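Hypothetical sugar kinase (Cytophaga hutchinsonii, PDB 3R8E) probably phosphorylates a sugar with ATP, as a putative kinase of the ROK family with a ribonuclease H-like fold. Local coordinates at residues I124-K129 with G174-H179; T154-G159 with K186-Q191. One frame throughout, in Å; residues are numbered along the deposited sequence.

Interaction 1: I124-K129 with G174-H179; sequences IENDAK and GTEVGH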
loop_
_atom_site.group_PDB
_atom_site.type_symbol
_atom_site.label_atom_id
_atom_site.label_comp_id
_atom_site.label_asym_id
_atom_site.label_seq_id
_atom_site.Cartn_x
_atom_site.Cartn_y
_atom_site.Cartn_z
ATOM N N ILE A 124 -9.672 18.030 -12.257
ATOM C CA ILE A 124 -9.985 17.770 -10.847
ATOM C C ILE A 124 -9.146 16.589 -10.328
ATOM O O ILE A 124 -8.716 15.735 -11.103
ATOM C CB ILE A 124 -11.499 17.568 -10.546
ATOM C CG1 ILE A 124 -12.030 16.221 -11.076
ATOM C CG2 ILE A 124 -12.353 18.776 -11.004
ATOM C CD1 ILE A 124 -13.293 15.791 -10.528
ATOM N N GLU A 125 -8.918 16.568 -9.011
ATOM C CA GLU A 125 -8.123 15.554 -8.320
ATOM C C GLU A 125 -8.426 15.596 -6.826
ATOM O O GLU A 125 -9.008 16.564 -6.338
ATOM C CB GLU A 125 -6.610 15.798 -8.593
ATOM C CG GLU A 125 -5.621 14.751 -8.089
ATOM C CD GLU A 125 -5.989 13.325 -8.448
ATOM O OE1 GLU A 125 -5.748 12.927 -9.610
ATOM O OE2 GLU A 125 -6.614 12.646 -7.604
ATOM N N ASN A 126 -8.053 14.528 -6.095
ATOM C CA ASN A 126 -8.169 14.500 -4.643
ATOM C C ASN A 126 -7.170 15.525 -4.067
ATOM O O ASN A 126 -6.045 15.640 -4.570
ATOM C CB ASN A 126 -7.908 13.091 -4.107
ATOM C CG ASN A 126 -7.683 13.047 -2.621
ATOM O OD1 ASN A 126 -6.548 13.101 -2.153
ATOM N ND2 ASN A 126 -8.758 13.038 -1.848
ATOM N N ASP A 127 -7.585 16.278 -3.033
ATOM C CA ASP A 127 -6.763 17.347 -2.451
ATOM C C ASP A 127 -5.442 16.868 -1.821
ATOM O O ASP A 127 -4.444 17.576 -1.946
ATOM C CB ASP A 127 -7.553 18.171 -1.427
ATOM C CG ASP A 127 -8.095 17.437 -0.210
ATOM O OD1 ASP A 127 -8.044 16.188 -0.191
ATOM O OD2 ASP A 127 -8.598 18.113 0.709
ATOM N N ALA A 128 -5.424 15.692 -1.159
ATOM C CA ALA A 128 -4.190 15.170 -0.551
ATOM C C ALA A 128 -3.185 14.761 -1.634
ATOM O O ALA A 128 -1.975 14.905 -1.439
ATOM C CB ALA A 128 -4.502 13.996 0.360
ATOM N N LYS A 129 -3.696 14.267 -2.791
ATOM C CA LYS A 129 -2.869 13.928 -3.942
ATOM C C LYS A 129 -2.338 15.223 -4.570
ATOM O O LYS A 129 -1.177 15.280 -4.968
ATOM C CB LYS A 129 -3.656 13.091 -4.961
ATOM C CG LYS A 129 -4.006 11.719 -4.417
ATOM C CD LYS A 129 -4.712 10.856 -5.472
ATOM C CE LYS A 129 -4.988 9.458 -4.964
ATOM N NZ LYS A 129 -5.959 9.454 -3.836
ATOM N N GLY A 174 -6.551 5.831 -4.428
ATOM C CA GLY A 174 -5.531 5.206 -3.594
ATOM C C GLY A 174 -5.026 6.099 -2.480
ATOM O O GLY A 174 -5.433 7.262 -2.361
ATOM N N THR A 175 -4.132 5.534 -1.645
ATOM C CA THR A 175 -3.402 6.167 -0.538
ATOM C C THR A 175 -4.302 6.967 0.431
ATOM O O THR A 175 -4.010 8.128 0.760
ATOM C CB THR A 175 -2.223 7.013 -1.069
ATOM O OG1 THR A 175 -2.711 8.006 -1.970
ATOM C CG2 THR A 175 -1.176 6.167 -1.781
ATOM N N GLU A 176 -5.345 6.301 0.951
ATOM C CA GLU A 176 -6.223 6.824 2.003
ATOM C C GLU A 176 -5.664 6.279 3.324
ATOM O O GLU A 176 -6.315 5.492 4.013
ATOM C CB GLU A 176 -7.685 6.406 1.746
ATOM C CG GLU A 176 -8.355 7.252 0.671
ATOM C CD GLU A 176 -8.670 8.686 1.064
ATOM O OE1 GLU A 176 -8.687 8.988 2.278
ATOM O OE2 GLU A 176 -8.905 9.509 0.152
ATOM N N VAL A 177 -4.411 6.673 3.643
ATOM C CA VAL A 177 -3.636 6.097 4.748
ATOM C C VAL A 177 -4.133 6.523 6.135
ATOM O O VAL A 177 -3.868 5.811 7.103
ATOM C CB VAL A 177 -2.102 6.300 4.623
ATOM C CG1 VAL A 177 -1.595 5.956 3.221
ATOM C CG2 VAL A 177 -1.683 7.698 5.034
ATOM N N GLY A 178 -4.869 7.630 6.217
ATOM C CA GLY A 178 -5.429 8.090 7.486
ATOM C C GLY A 178 -6.359 7.065 8.107
ATOM O O GLY A 178 -6.484 6.988 9.332
ATOM N N HIS A 179 -6.986 6.233 7.256
ATOM C CA HIS A 179 -7.956 5.238 7.702
ATOM C C HIS A 179 -7.366 3.832 7.875
ATOM O O HIS A 179 -8.118 2.895 8.162
ATOM C CB HIS A 179 -9.147 5.222 6.745
ATOM C CG HIS A 179 -9.756 6.580 6.573
ATOM N ND1 HIS A 179 -10.569 7.134 7.549
ATOM C CD2 HIS A 179 -9.600 7.477 5.573
ATOM C CE1 HIS A 179 -10.887 8.341 7.109
ATOM N NE2 HIS A 179 -10.333 8.592 5.920
HETATM O O HOH W 1 -4.599 10.160 -1.336
#
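Lys129 and Gly174 are joined by the one direct hydrogen bond of this contact, in which the ammonium NZ donates to the backbone oxygen Gly174 O at 2.7 Å. The lysine chain runs straight as far as CE and then bends at its last torsion (chi4 65°), which brings NZ up to the carbonyl; the C=O...N angle is 141°, with the donor tilted out of the carbonyl plane. CE follows, lying 3.4 Å from Gly174 O.

A water provides a second link. It accepts from Lys129 NZ at 2.9 Å and is hydrogen-bonded to Thr175 OG1, also 2.9 Å away, so the ammonium of the buried Lys129 has two oxygen partners, a carbonyl and a water.

Looser polar packing completes the contact. Asn126 ND2 stands 4.1 Å from Glu176 OE2, the amide and carboxylate planes turned 78° apart, and its own hydrogen bond goes to Gly86 O. The other end of that amide, OD1, caps helix 127-138 by accepting from Lys129 N at 3.1 Å, while Ala128 N adds a weaker bond. The same asparagine thus starts the helix that carries Lys129.

The Glu-Asn-Asp at the junction and the Glu-x-Gly-His of the loop are sequences that line the sugar pocket in ROK kinases, so the contact probably borders that pocket here.

Interaction 2: T154-G159 with K186-Q191; sequences TGVGSG and KSLENQ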
loop_
_atom_site.group_PDB
_atom_site.type_symbol
_atom_site.label_atom_id
_atom_site.label_comp_id
_atom_site.label_asym_id
_atom_site.label_seq_id
_atom_site.Cartn_x
_atom_site.Cartn_y
_atom_site.Cartn_z
ATOM N N THR A 154 -5.849 17.720 11.343
ATOM C CA THR A 154 -7.043 17.215 12.037
ATOM C C THR A 154 -7.314 15.800 11.504
ATOM O O THR A 154 -7.600 14.881 12.272
ATOM C CB THR A 154 -8.226 18.184 11.876
ATOM O OG1 THR A 154 -8.503 18.361 10.488
ATOM C CG2 THR A 154 -7.959 19.535 12.519
ATOM N N GLY A 155 -7.126 15.644 10.196
ATOM C CA GLY A 155 -7.169 14.374 9.490
ATOM C C GLY A 155 -5.783 14.087 8.939
ATOM O O GLY A 155 -4.951 14.998 8.849
ATOM N N VAL A 156 -5.504 12.824 8.610
ATOM C CA VAL A 156 -4.219 12.444 8.031
ATOM C C VAL A 156 -4.445 12.240 6.542
ATOM O O VAL A 156 -5.197 11.351 6.140
ATOM C CB VAL A 156 -3.550 11.216 8.714
ATOM C CG1 VAL A 156 -2.276 10.796 7.976
ATOM C CG2 VAL A 156 -3.235 11.516 10.174
ATOM N N GLY A 157 -3.841 13.114 5.753
ATOM C CA GLY A 157 -3.926 13.058 4.303
ATOM C C GLY A 157 -2.607 12.590 3.733
ATOM O O GLY A 157 -1.556 12.783 4.360
ATOM N N SER A 158 -2.646 11.956 2.555
ATOM C CA SER A 158 -1.425 11.492 1.907
ATOM C C SER A 158 -1.552 11.517 0.404
ATOM O O SER A 158 -2.637 11.318 -0.136
ATOM C CB SER A 158 -1.050 10.087 2.369
ATOM O OG SER A 158 -2.122 9.183 2.170
ATOM N N GLY A 159 -0.429 11.755 -0.244
ATOM C CA GLY A 159 -0.308 11.774 -1.688
ATOM C C GLY A 159 1.014 11.127 -2.012
ATOM O O GLY A 159 1.980 11.302 -1.263
ATOM N N LYS A 186 -7.294 0.999 16.332
ATOM C CA LYS A 186 -7.948 2.234 15.893
ATOM C C LYS A 186 -7.271 2.740 14.625
ATOM O O LYS A 186 -6.150 2.314 14.329
ATOM C CB LYS A 186 -7.889 3.294 17.004
ATOM N N SER A 187 -7.939 3.635 13.865
ATOM C CA SER A 187 -7.354 4.163 12.630
ATOM C C SER A 187 -6.201 5.128 12.931
ATOM O O SER A 187 -6.144 5.700 14.022
ATOM C CB SER A 187 -8.409 4.848 11.767
ATOM O OG SER A 187 -8.707 6.157 12.222
ATOM N N LEU A 188 -5.292 5.311 11.957
ATOM C CA LEU A 188 -4.136 6.201 12.104
ATOM C C LEU A 188 -4.564 7.631 12.467
ATOM O O LEU A 188 -4.045 8.177 13.449
ATOM C CB LEU A 188 -3.281 6.186 10.827
ATOM C CG LEU A 188 -2.086 7.154 10.738
ATOM C CD1 LEU A 188 -1.028 6.878 11.834
ATOM C CD2 LEU A 188 -1.444 7.070 9.369
ATOM N N GLU A 189 -5.536 8.215 11.734
ATOM C CA GLU A 189 -5.947 9.588 12.046
ATOM C C GLU A 189 -6.726 9.693 13.368
ATOM O O GLU A 189 -6.709 10.764 13.968
ATOM C CB GLU A 189 -6.683 10.287 10.894
ATOM C CG GLU A 189 -8.047 9.769 10.490
ATOM C CD GLU A 189 -8.696 10.664 9.448
ATOM O OE1 GLU A 189 -7.976 11.160 8.549
ATOM O OE2 GLU A 189 -9.924 10.889 9.542
ATOM N N ASN A 190 -7.316 8.586 13.875
ATOM C CA ASN A 190 -7.987 8.635 15.175
ATOM C C ASN A 190 -6.963 8.486 16.320
ATOM O O ASN A 190 -7.325 8.607 17.493
ATOM C CB ASN A 190 -9.105 7.598 15.268
ATOM C CG ASN A 190 -10.330 7.976 14.465
ATOM O OD1 ASN A 190 -10.587 9.154 14.176
ATOM N ND2 ASN A 190 -11.126 6.983 14.095
ATOM N N GLN A 191 -5.674 8.273 15.969
ATOM C CA GLN A 191 -4.580 8.168 16.934
ATOM C C GLN A 191 -3.679 9.407 16.892
ATOM O O GLN A 191 -3.255 9.877 17.948
ATOM C CB GLN A 191 -3.732 6.906 16.683
ATOM C CG GLN A 191 -4.446 5.581 16.953
ATOM C CD GLN A 191 -4.453 5.221 18.414
ATOM O OE1 GLN A 191 -3.462 4.734 18.965
ATOM N NE2 GLN A 191 -5.580 5.440 19.071
HETATM O O HOH W 2 -7.911 11.592 5.917
#
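Where strand 156-162 leaves the glycine-rich turn after strand 147-152, Gly155 and Val156 meet Glu189 of helix 189-192. The backbone amide Val156 N donates to Glu189 OE1 at 3.0 Å with an N-H...O angle of 157°. It comes from above the carboxylate, 37° out of its plane. A chi1 of 67° folds Glu189 CG back over the main chain, and the side chain beyond is extended, which carries the carboxylate past the valine to the turn. There Gly155 CA is 3.4 Å from Glu189 OE1, an approach made easy by the lack of a side chain at the glycine.

Such a Gly-x-Gly turn between antiparallel strands of the ribonuclease H-like fold commonly faces the nucleotide phosphates in sugar kinases and their relatives, and the Thr-Gly-Val-Gly sequence here is consistent with that role. Glu189 itself packs on His179 and, as in relatives, probably belongs to the sugar pocket, so the contact lies between pocket and turn. A water lies 2.7 Å from both Val156 O and Glu189 OE1, so the carboxylate oxygen is approached by a water as well as by an amide. An alanine in place of Glu189 would probably leave Val156 N without its acceptor and set the glycine turn freer to move.

Apolar contacts lie alongside. Val156 and Glu189 run antiparallel beside each other, Val156 CG2 resting 3.7 Å from Glu189 CB, while Val156 CG1 meets Leu188 CD2 at 4.1 Å, these two side chains roughly perpendicular. Leu188 also packs on Ile247 and Ser251 of helix 235-259, and so packs between the strand and that long helix. Ser187 OG accepts from Asn190 N at 3.3 Å, capping the turn that leads into the helix.

Overall arrangement
The four segments alternate along the chain, in the order 124-129, 154-159, 174-179 and 186-191, and the centres of the two contacts are 11 Å apart. Interaction 1 reaches from strand 121-126 of the sheet that begins at the N-terminus, and helix 127-138 after it, to the loop behind strand 165-166. Interaction 2 stays with the second, five-stranded sheet, tying strand 156-162 to helix 189-192. A probable hydrogen bond from Glu189 N to Gly178 O, 2.9 Å long, connects them directly. Both contacts thus probably border the sugar pocket, and interaction 2 joins it to the probable phosphate-binding turn, as transfer between the two substrates would require.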